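Local structure of chitinase (Paenibacillus sp. FPU-7, 5GZT) at residues N570-N575 with P588-G593. The protein probably hydrolyses internal beta-1,4 linkages of chitin and chitodextrins at random, as an endo-acting chitinase with two family 18 glycoside hydrolase domains. Numbering follows the deposited sequence.
Sequences NYINKN and PYLFNG
A type II beta turn, Tyr571 to Lys574, lies against Leu590 of strand 587-591 in the small alpha-plus-beta subdomain that follows the seventh barrel strand of this family 18 domain, consistent with the insertion found in many chitinases of the family. The turn is closed by Lys574 N donating to Tyr571 O, 3.0 Å apart. Asn573 takes its third position with positive phi (60°), a conformation asparagine tolerates better than most residues with a side chain.

Leu590 carries the contact with a single methyl. It points its CB toward the turn, and CD1, anti to CA (chi2 -177°), extends that reach to the first two turn residues. There CD1 lies 3.8 Å from Tyr571 CB and 4.0 Å from Ile572 CA. It also meets Ile572 CG1 at 4.1 Å, where the two side chains cross at about a right angle. Both are aliphatic, as suits their burial. Tyr571 contributes its CB to Leu590, while its ring meets that of Tyr577.

Beyond the strand's end the link becomes polar. One water donates to Asn575 O (2.7 Å) and accepts from Asn592 ND2 (2.9 Å). Asn592 suits this place because OD1 accepts from Ser594 N, closing an Asx turn, and from Thr595 N, within the hairpin loop leading to strand 596-598. Gly593 fits at phi 98°, where a beta carbon would press on the preceding carbonyl oxygen.

Asn573, whose CB points away from strand 587-591, hydrogen-bonds through ND2 to His711 O of the immunoglobulin-like domain. The turn lies in the loop between helix 564-570 and strand 578-582, an outermost strand of the five-stranded antiparallel sheet. Ile572 packs between Tyr564 and Leu567 of that helix and Arg579 of that strand, and Leu590 rests also on Ile597 of strand 596-598.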
ATOM      1  N   ASN B 570     -15.961  -2.652 -21.862  1.00 16.43           N
ATOM      2  CA  ASN B 570     -16.397  -2.201 -23.156  1.00 17.29           C
ATOM      3  C   ASN B 570     -15.289  -1.807 -24.153  1.00 16.84           C
ATOM      4  O   ASN B 570     -15.601  -1.570 -25.342  1.00 15.18           O
ATOM      5  CB  ASN B 570     -17.376  -1.018 -22.985  1.00 20.12           C
ATOM      6  CG  ASN B 570     -18.623  -1.411 -22.207  1.00 21.28           C
ATOM      7  OD1 ASN B 570     -19.040  -0.786 -21.201  1.00 23.60           O
ATOM      8  ND2 ASN B 570     -19.171  -2.488 -22.621  1.00 19.21           N
ATOM      9  N   TYR B 571     -14.013  -1.800 -23.728  1.00 14.19           N
ATOM     10  CA  TYR B 571     -12.956  -1.293 -24.649  1.00 14.20           C
ATOM     11  C   TYR B 571     -11.795  -2.265 -24.946  1.00 14.08           C
ATOM     12  O   TYR B 571     -11.314  -2.335 -26.078  1.00 12.43           O
ATOM     13  CB  TYR B 571     -12.361  -0.028 -24.099  1.00 15.51           C
ATOM     14  CG  TYR B 571     -13.209   1.211 -24.153  1.00 16.03           C
ATOM     15  CD1 TYR B 571     -14.203   1.416 -23.212  1.00 15.96           C
ATOM     16  CD2 TYR B 571     -12.962   2.202 -25.071  1.00 16.30           C
ATOM     17  CE1 TYR B 571     -14.986   2.562 -23.250  1.00 17.38           C
ATOM     18  CE2 TYR B 571     -13.740   3.392 -25.128  1.00 17.18           C
ATOM     19  CZ  TYR B 571     -14.723   3.569 -24.170  1.00 20.63           C
ATOM     20  OH  TYR B 571     -15.483   4.732 -24.148  1.00 19.67           O
ATOM     21  N   ILE B 572     -11.257  -2.916 -23.926  1.00 13.43           N
ATOM     22  CA  ILE B 572      -9.952  -3.614 -24.167  1.00 14.43           C
ATOM     23  C   ILE B 572     -10.229  -4.849 -25.061  1.00 15.18           C
ATOM     24  O   ILE B 572     -10.894  -5.811 -24.644  1.00 14.34           O
ATOM     25  CB  ILE B 572      -9.241  -4.063 -22.884  1.00 14.53           C
ATOM     26  CG1 ILE B 572      -8.943  -2.911 -21.963  1.00 14.90           C
ATOM     27  CG2 ILE B 572      -7.917  -4.777 -23.260  1.00 14.09           C
ATOM     28  CD1 ILE B 572      -8.551  -3.302 -20.516  1.00 14.30           C
ATOM     29  N   ASN B 573      -9.768  -4.758 -26.290  1.00 15.01           N
ATOM     30  CA  ASN B 573     -10.000  -5.722 -27.339  1.00 18.04           C
ATOM     31  C   ASN B 573     -11.498  -5.874 -27.631  1.00 17.39           C
ATOM     32  O   ASN B 573     -11.941  -6.959 -27.997  1.00 18.55           O
ATOM     33  CB  ASN B 573      -9.289  -7.065 -27.043  1.00 16.72           C
ATOM     34  CG  ASN B 573      -9.209  -7.977 -28.249  1.00 19.20           C
ATOM     35  OD1 ASN B 573      -9.071  -7.528 -29.384  1.00 19.58           O
ATOM     36  ND2 ASN B 573      -9.304  -9.306 -28.015  1.00 20.35           N
ATOM     37  N   LYS B 574     -12.254  -4.792 -27.460  1.00 17.07           N
ATOM     38  CA  LYS B 574     -13.715  -4.754 -27.726  1.00 16.46           C
ATOM     39  C   LYS B 574     -14.069  -3.511 -28.559  1.00 17.24           C
ATOM     40  O   LYS B 574     -13.352  -2.487 -28.538  1.00 15.43           O
ATOM     41  CB  LYS B 574     -14.517  -4.683 -26.428  1.00 16.84           C
ATOM     42  CG  LYS B 574     -14.376  -5.938 -25.599  1.00 15.88           C
ATOM     43  CD  LYS B 574     -14.953  -5.822 -24.242  1.00 15.93           C
ATOM     44  CE  LYS B 574     -14.913  -7.174 -23.587  1.00 16.37           C
ATOM     45  NZ  LYS B 574     -15.435  -7.140 -22.236  1.00 17.61           N
ATOM     46  N   ASN B 575     -15.158  -3.599 -29.309  1.00 17.23           N
ATOM     47  CA  ASN B 575     -15.729  -2.470 -29.995  1.00 18.75           C
ATOM     48  C   ASN B 575     -14.760  -1.729 -30.906  1.00 18.06           C
ATOM     49  O   ASN B 575     -14.739  -0.460 -30.906  1.00 17.98           O
ATOM     50  CB  ASN B 575     -16.379  -1.484 -28.946  1.00 20.97           C
ATOM     51  CG  ASN B 575     -17.265  -0.421 -29.619  1.00 23.20           C
ATOM     52  OD1 ASN B 575     -17.839  -0.721 -30.660  1.00 25.26           O
ATOM     53  ND2 ASN B 575     -17.302   0.829 -29.086  1.00 19.50           N
ATOM     54  N   PRO B 588       0.573  -0.486 -21.649  1.00 13.21           N
ATOM     55  CA  PRO B 588      -0.388  -0.835 -22.681  1.00 13.42           C
ATOM     56  C   PRO B 588      -1.179   0.401 -23.109  1.00 14.09           C
ATOM     57  O   PRO B 588      -1.277   1.374 -22.331  1.00 14.25           O
ATOM     58  CB  PRO B 588      -1.337  -1.760 -21.915  1.00 14.26           C
ATOM     59  CG  PRO B 588      -1.425  -1.024 -20.535  1.00 15.06           C
ATOM     60  CD  PRO B 588      -0.022  -0.476 -20.309  1.00 14.03           C
ATOM     61  N   TYR B 589      -1.750   0.337 -24.317  1.00 12.64           N
ATOM     62  CA  TYR B 589      -2.636   1.375 -24.783  1.00 13.37           C
ATOM     63  C   TYR B 589      -3.575   0.745 -25.793  1.00 14.22           C
ATOM     64  O   TYR B 589      -3.321  -0.420 -26.245  1.00 14.65           O
ATOM     65  CB  TYR B 589      -1.842   2.515 -25.412  1.00 11.85           C
ATOM     66  CG  TYR B 589      -0.931   2.143 -26.521  1.00 11.77           C
ATOM     67  CD1 TYR B 589       0.287   1.614 -26.283  1.00 11.56           C
ATOM     68  CD2 TYR B 589      -1.253   2.413 -27.839  1.00 12.18           C
ATOM     69  CE1 TYR B 589       1.154   1.279 -27.324  1.00 12.44           C
ATOM     70  CE2 TYR B 589      -0.358   2.131 -28.865  1.00 13.28           C
ATOM     71  CZ  TYR B 589       0.857   1.605 -28.589  1.00 13.30           C
ATOM     72  OH  TYR B 589       1.789   1.326 -29.567  1.00 14.01           O
ATOM     73  N   LEU B 590      -4.704   1.418 -25.992  1.00 13.49           N
ATOM     74  CA  LEU B 590      -5.663   1.022 -27.031  1.00 13.74           C
ATOM     75  C   LEU B 590      -5.740   2.031 -28.143  1.00 13.84           C
ATOM     76  O   LEU B 590      -5.584   3.268 -27.894  1.00 13.60           O
ATOM     77  CB  LEU B 590      -7.021   0.964 -26.418  1.00 14.12           C
ATOM     78  CG  LEU B 590      -7.104   0.138 -25.117  1.00 14.58           C
ATOM     79  CD1 LEU B 590      -8.577   0.132 -24.675  1.00 15.59           C
ATOM     80  CD2 LEU B 590      -6.651  -1.293 -25.375  1.00 15.13           C
ATOM     81  N   PHE B 591      -6.106   1.572 -29.343  1.00 14.62           N
ATOM     82  CA  PHE B 591      -6.385   2.535 -30.427  1.00 13.90           C
ATOM     83  C   PHE B 591      -7.399   1.934 -31.340  1.00 15.02           C
ATOM     84  O   PHE B 591      -7.359   0.718 -31.614  1.00 15.90           O
ATOM     85  CB  PHE B 591      -5.084   2.837 -31.195  1.00 15.11           C
ATOM     86  CG  PHE B 591      -5.176   3.947 -32.215  1.00 14.59           C
ATOM     87  CD1 PHE B 591      -5.605   5.188 -31.831  1.00 17.27           C
ATOM     88  CD2 PHE B 591      -4.680   3.786 -33.487  1.00 17.35           C
ATOM     89  CE1 PHE B 591      -5.682   6.271 -32.774  1.00 17.35           C
ATOM     90  CE2 PHE B 591      -4.752   4.806 -34.443  1.00 18.77           C
ATOM     91  CZ  PHE B 591      -5.249   6.077 -34.070  1.00 16.57           C
ATOM     92  N   ASN B 592      -8.372   2.738 -31.763  1.00 15.98           N
ATOM     93  CA  ASN B 592      -9.359   2.314 -32.725  1.00 17.00           C
ATOM     94  C   ASN B 592      -9.286   3.024 -34.075  1.00 19.07           C
ATOM     95  O   ASN B 592     -10.200   2.896 -34.886  1.00 17.24           O
ATOM     96  CB  ASN B 592     -10.775   2.453 -32.159  1.00 16.31           C
ATOM     97  CG  ASN B 592     -11.252   3.883 -32.125  1.00 18.20           C
ATOM     98  OD1 ASN B 592     -10.444   4.837 -32.172  1.00 18.96           O
ATOM     99  ND2 ASN B 592     -12.556   4.054 -31.998  1.00 16.74           N
ATOM    100  N   GLY B 593      -8.198   3.730 -34.332  1.00 19.61           N
ATOM    101  CA  GLY B 593      -8.112   4.544 -35.518  1.00 20.98           C
ATOM    102  C   GLY B 593      -8.426   6.045 -35.272  1.00 21.32           C
ATOM    103  O   GLY B 593      -8.152   6.852 -36.120  1.00 21.36           O
TER
HETATM  104  O   HOH W   1     -14.352   1.782 -32.326  1.00 18.67           O